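Local coordinates for coiled-coil quantitatively-enriched protein 1 (Schizosaccharomyces pombe, PDB 7CUJ) that links telomeres to the meiotic centrosome, supports telomere clustering in meiotic prophase, and is required for telomere length regulation and chromosome segregation, at residues I57-N62 and S68-E73; S101-F106 and S216-I221. All coordinates share one frame; numbering follows the deposited sequence.

In the fold
Within the alpha/beta domain that this chain contributes to the longer protein, helix 47-65 carries one side of contact 1 and packs against helix 217-223 of contact 2. In contact 1 the chain just after helix 47-65 sends the side chains of Leu69 and Tyr70 back to it, about 14 Å from the centre of the chain; contact 2, a buried salt bridge at the head of two other helices, lies about 5 Å from it. The centres of the contacts are about 13 Å apart, and apolar packing joins them. Ile217 CD1 rests 3.6 Å from Ile57 CG2, while Ile221 CD1 meets His61 CE1 at 3.4 Å. Helix 47-65 thus meets Tyr70 on one flank and Ile217 and Ile221 on another.

Contact 1. Residues I57-N62 and S68-E73; sequences IQSAHN and SLYDTE
The backbones of helix segment 57-62 and segment 68-73 draw nearest at Asn62 and Leu69, whose CA atoms are 6.8 Å apart. From the next residue, the side chain of Tyr70 runs back to the helix, bringing OH to 3.5 Å from Ser59 CA. Its ring and the Asn62 amide are inclined by 45°, and Asn62 CB lies obliquely to the ring, 3.9 Å from Tyr70 CE2. Asn62 CG stands anti to its carbonyl carbon (chi1 -66°), a setting that brings ND2 within 3.2 Å of Tyr70 OH for a nearly straight hydrogen bond lying in the amide plane. The other end of that amide is also held: Gln58 NE2, itself bonded to Glu192, donates to Asn62 OD1 from above the carbonyl plane at 3.1 Å, probably fixing the amide's orientation. A water 2.6 Å from Tyr70 OH donates to Ser59 OG, whose hydroxyl also bonds to Leu55 O one turn earlier. Beside this polar cluster, Leu69 CD1 packs 3.8 Å from Asn62 CB. This is local packing of a helix against the loop after it, a tyrosine on the last turns of helix 47-65, where another protein's chain packs on Ser59 and Ser68.

Contact 2. Residues S101-F106 and S216-I221; sequences SSKFLF and SIEHAI
Lys103 and Glu218 form a buried salt bridge between the first turns of helices 102-112 and 217-223, in a domain built on a parallel sheet. Their side chains approach from opposite directions across a wide gap, the CA atoms of Lys103 and Glu218 being 12.9 Å apart. Lys103, extended beyond CG, spans about half of it and Glu218 the rest; Lys103 NZ meets OE1 of Glu218 at 2.8 Å on the syn lone pair, while its second bond, to Glu218 OE2 at 3.0 Å, is weak. The same ammonium group also bonds to Tyr189 O and makes a cation-pi contact with that residue's ring. Two backbone amides steady the carboxylate: His213 N donates to OE1 and Ile191 N to OE2, at the end of strand 208-213 and the start of helix 191-200. That helix start would be expected to favour the negative charge. With an alanine in place of Glu218, the buried Lys103 charge is likely to lose its mate, and both amides their acceptor. Further out, serines cap helices 102-112 and 217-223: Ser101 OG accepts weakly from Lys103 N and Phe104 N, and Ser216 OG from Glu218 N at 3.2 Å through a bent hydrogen bond, N-H...O angle 136°.

Contact 1. Residues I57-N62 and S68-E73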
ATOM      1  N   ILE A  57       6.256  -6.287 -12.168  1.00 16.87           N
ATOM      2  CA  ILE A  57       6.815  -6.366 -13.505  1.00 17.71           C
ATOM      3  C   ILE A  57       6.171  -7.522 -14.270  1.00 17.88           C
ATOM      4  O   ILE A  57       5.820  -7.359 -15.437  1.00 17.77           O
ATOM      5  CB  ILE A  57       8.356  -6.440 -13.454  1.00 19.20           C
ATOM      6  CG1 ILE A  57       8.949  -5.086 -13.047  1.00 19.22           C
ATOM      7  CG2 ILE A  57       8.929  -6.938 -14.778  1.00 19.23           C
ATOM      8  CD1 ILE A  57      10.377  -5.159 -12.550  1.00 20.63           C
ATOM      9  N   GLN A  58       6.003  -8.672 -13.598  1.00 18.05           N
ATOM     10  CA  GLN A  58       5.433  -9.858 -14.220  1.00 18.86           C
ATOM     11  C   GLN A  58       4.004  -9.568 -14.675  1.00 18.02           C
ATOM     12  O   GLN A  58       3.641  -9.874 -15.810  1.00 18.81           O
ATOM     13  CB  GLN A  58       5.490 -11.064 -13.279  1.00 20.37           C
ATOM     14  CG  GLN A  58       5.064 -12.374 -13.934  1.00 23.32           C
ATOM     15  CD  GLN A  58       5.912 -12.720 -15.135  1.00 25.51           C
ATOM     16  OE1 GLN A  58       7.118 -12.946 -15.025  1.00 28.81           O
ATOM     17  NE2 GLN A  58       5.286 -12.758 -16.304  1.00 25.03           N
ATOM     18  N   SER A  59       3.215  -8.956 -13.785  1.00 16.74           N
ATOM     19  CA  SER A  59       1.828  -8.596 -14.048  1.00 15.47           C
ATOM     20  C   SER A  59       1.726  -7.647 -15.240  1.00 14.63           C
ATOM     21  O   SER A  59       0.788  -7.752 -16.027  1.00 15.49           O
ATOM     22  CB  SER A  59       1.197  -7.977 -12.831  1.00 14.84           C
ATOM     23  OG  SER A  59       1.324  -8.828 -11.708  1.00 15.42           O
ATOM     24  N   ALA A  60       2.680  -6.713 -15.344  1.00 13.62           N
ATOM     25  CA  ALA A  60       2.701  -5.728 -16.411  1.00 13.39           C
ATOM     26  C   ALA A  60       3.006  -6.422 -17.742  1.00 14.11           C
ATOM     27  O   ALA A  60       2.373  -6.125 -18.759  1.00 14.44           O
ATOM     28  CB  ALA A  60       3.693  -4.639 -16.084  1.00 12.22           C
ATOM     29  N   HIS A  61       3.961  -7.363 -17.707  1.00 15.03           N
ATOM     30  CA  HIS A  61       4.252  -8.224 -18.843  1.00 16.06           C
ATOM     31  C   HIS A  61       2.993  -8.961 -19.288  1.00 16.94           C
ATOM     32  O   HIS A  61       2.709  -9.021 -20.483  1.00 18.09           O
ATOM     33  CB  HIS A  61       5.371  -9.222 -18.513  1.00 16.57           C
ATOM     34  CG  HIS A  61       6.743  -8.666 -18.686  1.00 16.73           C
ATOM     35  ND1 HIS A  61       7.148  -8.055 -19.856  1.00 17.10           N
ATOM     36  CD2 HIS A  61       7.806  -8.638 -17.855  1.00 17.16           C
ATOM     37  CE1 HIS A  61       8.399  -7.666 -19.733  1.00 17.65           C
ATOM     38  NE2 HIS A  61       8.828  -8.013 -18.516  1.00 17.93           N
ATOM     39  N   ASN A  62       2.247  -9.509 -18.317  1.00 17.29           N
ATOM     40  CA  ASN A  62       1.087 -10.340 -18.604  1.00 18.19           C
ATOM     41  C   ASN A  62       0.006  -9.522 -19.307  1.00 18.48           C
ATOM     42  O   ASN A  62      -0.554  -9.974 -20.303  1.00 19.67           O
ATOM     43  CB  ASN A  62       0.541 -11.039 -17.354  1.00 18.40           C
ATOM     44  CG  ASN A  62       1.496 -12.057 -16.768  1.00 19.00           C
ATOM     45  OD1 ASN A  62       2.447 -12.482 -17.424  1.00 18.81           O
ATOM     46  ND2 ASN A  62       1.254 -12.447 -15.526  1.00 19.91           N
ATOM     47  N   SER A  68      -6.611 -11.263 -21.104  1.00 31.57           N
ATOM     48  CA  SER A  68      -7.432 -12.423 -20.792  1.00 33.92           C
ATOM     49  C   SER A  68      -6.652 -13.468 -19.992  1.00 33.28           C
ATOM     50  O   SER A  68      -7.211 -14.495 -19.621  1.00 35.45           O
ATOM     51  CB  SER A  68      -8.065 -13.006 -22.030  1.00 36.66           C
ATOM     52  OG  SER A  68      -7.088 -13.636 -22.842  1.00 37.46           O
ATOM     53  N   LEU A  69      -5.373 -13.187 -19.705  1.00 31.17           N
ATOM     54  CA  LEU A  69      -4.626 -13.964 -18.726  1.00 31.58           C
ATOM     55  C   LEU A  69      -5.236 -13.782 -17.330  1.00 32.82           C
ATOM     56  O   LEU A  69      -4.875 -14.510 -16.408  1.00 34.95           O
ATOM     57  CB  LEU A  69      -3.143 -13.561 -18.735  1.00 29.41           C
ATOM     58  CG  LEU A  69      -2.312 -13.968 -19.955  1.00 29.41           C
ATOM     59  CD1 LEU A  69      -0.854 -13.576 -19.774  1.00 27.96           C
ATOM     60  CD2 LEU A  69      -2.416 -15.460 -20.240  1.00 31.63           C
ATOM     61  N   TYR A  70      -6.148 -12.806 -17.178  1.00 32.59           N
ATOM     62  CA  TYR A  70      -6.831 -12.559 -15.913  1.00 32.67           C
ATOM     63  C   TYR A  70      -8.325 -12.850 -16.036  1.00 37.06           C
ATOM     64  O   TYR A  70      -9.121 -12.391 -15.219  1.00 37.97           O
ATOM     65  CB  TYR A  70      -6.508 -11.164 -15.364  1.00 29.03           C
ATOM     66  CG  TYR A  70      -5.050 -11.004 -15.024  1.00 25.36           C
ATOM     67  CD1 TYR A  70      -4.525 -11.545 -13.860  1.00 24.88           C
ATOM     68  CD2 TYR A  70      -4.181 -10.366 -15.893  1.00 23.32           C
ATOM     69  CE1 TYR A  70      -3.178 -11.436 -13.554  1.00 23.23           C
ATOM     70  CE2 TYR A  70      -2.832 -10.249 -15.603  1.00 22.00           C
ATOM     71  CZ  TYR A  70      -2.329 -10.789 -14.432  1.00 22.05           C
ATOM     72  OH  TYR A  70      -0.999 -10.686 -14.143  1.00 22.18           O
ATOM     73  N   ASP A  71      -8.690 -13.627 -17.061  1.00 41.28           N
ATOM     74  CA  ASP A  71     -10.017 -14.209 -17.172  1.00 46.56           C
ATOM     75  C   ASP A  71     -10.011 -15.530 -16.410  1.00 50.34           C
ATOM     76  O   ASP A  71      -9.099 -16.335 -16.579  1.00 53.74           O
ATOM     77  CB  ASP A  71     -10.396 -14.421 -18.640  1.00 48.04           C
ATOM     78  CG  ASP A  71     -11.861 -14.753 -18.878  1.00 52.31           C
ATOM     79  OD1 ASP A  71     -12.619 -14.838 -17.890  1.00 53.98           O
ATOM     80  OD2 ASP A  71     -12.234 -14.919 -20.060  1.00 55.59           O
ATOM     81  N   THR A  72     -11.028 -15.742 -15.569  1.00 54.26           N
ATOM     82  CA  THR A  72     -11.116 -16.952 -14.767  1.00 60.07           C
ATOM     83  C   THR A  72     -11.713 -18.092 -15.589  1.00 67.08           C
ATOM     84  O   THR A  72     -11.428 -19.259 -15.327  1.00 70.01           O
ATOM     85  CB  THR A  72     -11.981 -16.749 -13.516  1.00 62.05           C
ATOM     86  OG1 THR A  72     -13.176 -16.071 -13.905  1.00 65.52           O
ATOM     87  CG2 THR A  72     -11.275 -15.982 -12.419  1.00 57.23           C
ATOM     88  N   GLU A  73     -12.537 -17.737 -16.581  1.00 72.07           N
ATOM     89  CA  GLU A  73     -13.439 -18.689 -17.211  1.00 79.79           C
ATOM     90  C   GLU A  73     -12.883 -19.188 -18.544  1.00 80.60           C
ATOM     91  O   GLU A  73     -12.029 -18.553 -19.164  1.00 73.81           O
ATOM     92  CB  GLU A  73     -14.834 -18.077 -17.351  1.00 85.20           C
ATOM     93  CG  GLU A  73     -15.583 -17.999 -16.030  1.00 89.47           C
ATOM     94  CD  GLU A  73     -16.602 -16.878 -15.926  1.00 91.27           C
ATOM     95  OE1 GLU A  73     -17.383 -16.695 -16.883  1.00 94.05           O
ATOM     96  OE2 GLU A  73     -16.610 -16.186 -14.885  1.00 89.72           O
TER
HETATM   97  O   HOH W   1      -0.131 -11.010 -11.674  1.00 25.04           O

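Contact 2. Residues S101-F106 and S216-I221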
ATOM      1  N   SER A 101      -6.584  -7.300 -28.167  1.00 49.65           N
ATOM      2  CA  SER A 101      -5.152  -7.374 -28.425  1.00 44.66           C
ATOM      3  C   SER A 101      -4.825  -6.877 -29.829  1.00 42.82           C
ATOM      4  O   SER A 101      -5.216  -7.493 -30.818  1.00 45.98           O
ATOM      5  CB  SER A 101      -4.610  -8.762 -28.196  1.00 42.92           C
ATOM      6  OG  SER A 101      -3.228  -8.821 -28.519  1.00 39.53           O
ATOM      7  N   SER A 102      -4.087  -5.764 -29.890  1.00 40.03           N
ATOM      8  CA  SER A 102      -3.555  -5.218 -31.127  1.00 39.72           C
ATOM      9  C   SER A 102      -2.554  -6.189 -31.744  1.00 37.23           C
ATOM     10  O   SER A 102      -2.273  -6.107 -32.935  1.00 38.93           O
ATOM     11  CB  SER A 102      -2.893  -3.890 -30.881  1.00 39.96           C
ATOM     12  OG  SER A 102      -3.834  -2.833 -30.942  1.00 45.12           O
ATOM     13  N   LYS A 103      -2.002  -7.081 -30.916  1.00 34.92           N
ATOM     14  CA  LYS A 103      -0.973  -8.009 -31.357  1.00 34.64           C
ATOM     15  C   LYS A 103      -1.601  -9.128 -32.188  1.00 37.32           C
ATOM     16  O   LYS A 103      -1.106  -9.452 -33.265  1.00 37.80           O
ATOM     17  CB  LYS A 103      -0.185  -8.542 -30.159  1.00 30.89           C
ATOM     18  CG  LYS A 103       0.769  -7.537 -29.535  1.00 28.61           C
ATOM     19  CD  LYS A 103       1.591  -8.102 -28.405  1.00 28.25           C
ATOM     20  CE  LYS A 103       2.602  -7.103 -27.888  1.00 26.80           C
ATOM     21  NZ  LYS A 103       3.350  -7.641 -26.728  1.00 26.28           N
ATOM     22  N   PHE A 104      -2.691  -9.708 -31.670  1.00 39.02           N
ATOM     23  CA  PHE A 104      -3.449 -10.725 -32.380  1.00 40.48           C
ATOM     24  C   PHE A 104      -3.954 -10.164 -33.709  1.00 43.57           C
ATOM     25  O   PHE A 104      -3.804 -10.808 -34.748  1.00 45.63           O
ATOM     26  CB  PHE A 104      -4.599 -11.245 -31.512  1.00 40.75           C
ATOM     27  CG  PHE A 104      -4.257 -12.420 -30.631  1.00 39.77           C
ATOM     28  CD1 PHE A 104      -3.232 -12.340 -29.700  1.00 37.57           C
ATOM     29  CD2 PHE A 104      -4.976 -13.605 -30.719  1.00 41.74           C
ATOM     30  CE1 PHE A 104      -2.923 -13.423 -28.889  1.00 38.03           C
ATOM     31  CE2 PHE A 104      -4.670 -14.686 -29.904  1.00 42.01           C
ATOM     32  CZ  PHE A 104      -3.644 -14.594 -28.989  1.00 40.06           C
ATOM     33  N   LEU A 105      -4.537  -8.957 -33.660  1.00 43.55           N
ATOM     34  CA  LEU A 105      -5.098  -8.311 -34.836  1.00 45.66           C
ATOM     35  C   LEU A 105      -3.995  -8.039 -35.856  1.00 44.84           C
ATOM     36  O   LEU A 105      -4.200  -8.236 -37.053  1.00 46.41           O
ATOM     37  CB  LEU A 105      -5.813  -7.016 -34.431  1.00 46.42           C
ATOM     38  CG  LEU A 105      -6.413  -6.200 -35.578  1.00 48.77           C
ATOM     39  CD1 LEU A 105      -7.445  -7.003 -36.356  1.00 50.41           C
ATOM     40  CD2 LEU A 105      -7.029  -4.909 -35.059  1.00 50.49           C
ATOM     41  N   PHE A 106      -2.829  -7.592 -35.368  1.00 42.01           N
ATOM     42  CA  PHE A 106      -1.687  -7.335 -36.231  1.00 40.67           C
ATOM     43  C   PHE A 106      -1.329  -8.598 -37.012  1.00 42.08           C
ATOM     44  O   PHE A 106      -1.176  -8.546 -38.230  1.00 43.17           O
ATOM     45  CB  PHE A 106      -0.484  -6.815 -35.438  1.00 37.07           C
ATOM     46  CG  PHE A 106       0.792  -6.751 -36.237  1.00 36.92           C
ATOM     47  CD1 PHE A 106       1.061  -5.667 -37.063  1.00 37.96           C
ATOM     48  CD2 PHE A 106       1.713  -7.789 -36.190  1.00 36.60           C
ATOM     49  CE1 PHE A 106       2.228  -5.615 -37.812  1.00 38.05           C
ATOM     50  CE2 PHE A 106       2.879  -7.738 -36.941  1.00 36.94           C
ATOM     51  CZ  PHE A 106       3.134  -6.652 -37.752  1.00 37.52           C
ATOM     52  N   SER A 216       3.481   0.570 -22.507  1.00 21.15           N
ATOM     53  CA  SER A 216       3.548  -0.575 -21.612  1.00 19.97           C
ATOM     54  C   SER A 216       4.953  -0.691 -21.021  1.00 20.53           C
ATOM     55  O   SER A 216       5.816   0.133 -21.316  1.00 21.45           O
ATOM     56  CB  SER A 216       3.140  -1.840 -22.329  1.00 19.22           C
ATOM     57  OG  SER A 216       4.139  -2.246 -23.253  1.00 19.00           O
ATOM     58  N   ILE A 217       5.165  -1.729 -20.197  1.00 20.80           N
ATOM     59  CA  ILE A 217       6.474  -2.049 -19.644  1.00 20.95           C
ATOM     60  C   ILE A 217       7.436  -2.437 -20.765  1.00 21.60           C
ATOM     61  O   ILE A 217       8.646  -2.288 -20.615  1.00 22.21           O
ATOM     62  CB  ILE A 217       6.395  -3.143 -18.558  1.00 21.36           C
ATOM     63  CG1 ILE A 217       7.735  -3.282 -17.827  1.00 22.46           C
ATOM     64  CG2 ILE A 217       5.931  -4.471 -19.145  1.00 21.00           C
ATOM     65  CD1 ILE A 217       7.656  -3.994 -16.503  1.00 22.79           C
ATOM     66  N   GLU A 218       6.881  -2.950 -21.869  1.00 21.08           N
ATOM     67  CA  GLU A 218       7.661  -3.369 -23.023  1.00 22.10           C
ATOM     68  C   GLU A 218       8.352  -2.147 -23.621  1.00 22.73           C
ATOM     69  O   GLU A 218       9.539  -2.192 -23.933  1.00 25.12           O
ATOM     70  CB  GLU A 218       6.763  -4.033 -24.069  1.00 21.68           C
ATOM     71  CG  GLU A 218       6.004  -5.250 -23.571  1.00 20.62           C
ATOM     72  CD  GLU A 218       5.357  -6.064 -24.682  1.00 21.01           C
ATOM     73  OE1 GLU A 218       4.588  -5.482 -25.483  1.00 21.03           O
ATOM     74  OE2 GLU A 218       5.629  -7.275 -24.754  1.00 21.03           O
ATOM     75  N   HIS A 219       7.589  -1.056 -23.760  1.00 22.38           N
ATOM     76  CA  HIS A 219       8.096   0.222 -24.233  1.00 23.97           C
ATOM     77  C   HIS A 219       9.202   0.728 -23.309  1.00 25.32           C
ATOM     78  O   HIS A 219      10.231   1.204 -23.785  1.00 26.74           O
ATOM     79  CB  HIS A 219       6.941   1.227 -24.346  1.00 23.59           C
ATOM     80  CG  HIS A 219       7.255   2.431 -25.166  1.00 25.34           C
ATOM     81  ND1 HIS A 219       6.274   3.312 -25.578  1.00 26.42           N
ATOM     82  CD2 HIS A 219       8.421   2.902 -25.659  1.00 27.58           C
ATOM     83  CE1 HIS A 219       6.822   4.282 -26.282  1.00 28.72           C
ATOM     84  NE2 HIS A 219       8.138   4.050 -26.348  1.00 29.81           N
ATOM     85  N   ALA A 220       8.980   0.607 -21.993  1.00 25.27           N
ATOM     86  CA  ALA A 220       9.913   1.093 -20.988  1.00 27.58           C
ATOM     87  C   ALA A 220      11.214   0.291 -21.023  1.00 29.06           C
ATOM     88  O   ALA A 220      12.298   0.869 -20.979  1.00 32.13           O
ATOM     89  CB  ALA A 220       9.272   1.062 -19.619  1.00 26.16           C
ATOM     90  N   ILE A 221      11.095  -1.038 -21.107  1.00 28.87           N
ATOM     91  CA  ILE A 221      12.255  -1.910 -21.211  1.00 31.82           C
ATOM     92  C   ILE A 221      13.065  -1.535 -22.455  1.00 35.89           C
ATOM     93  O   ILE A 221      14.295  -1.503 -22.406  1.00 39.04           O
ATOM     94  CB  ILE A 221      11.836  -3.396 -21.188  1.00 29.36           C
ATOM     95  CG1 ILE A 221      11.381  -3.820 -19.787  1.00 27.32           C
ATOM     96  CG2 ILE A 221      12.955  -4.290 -21.708  1.00 28.85           C
ATOM     97  CD1 ILE A 221      10.527  -5.067 -19.754  1.00 23.88           C
TER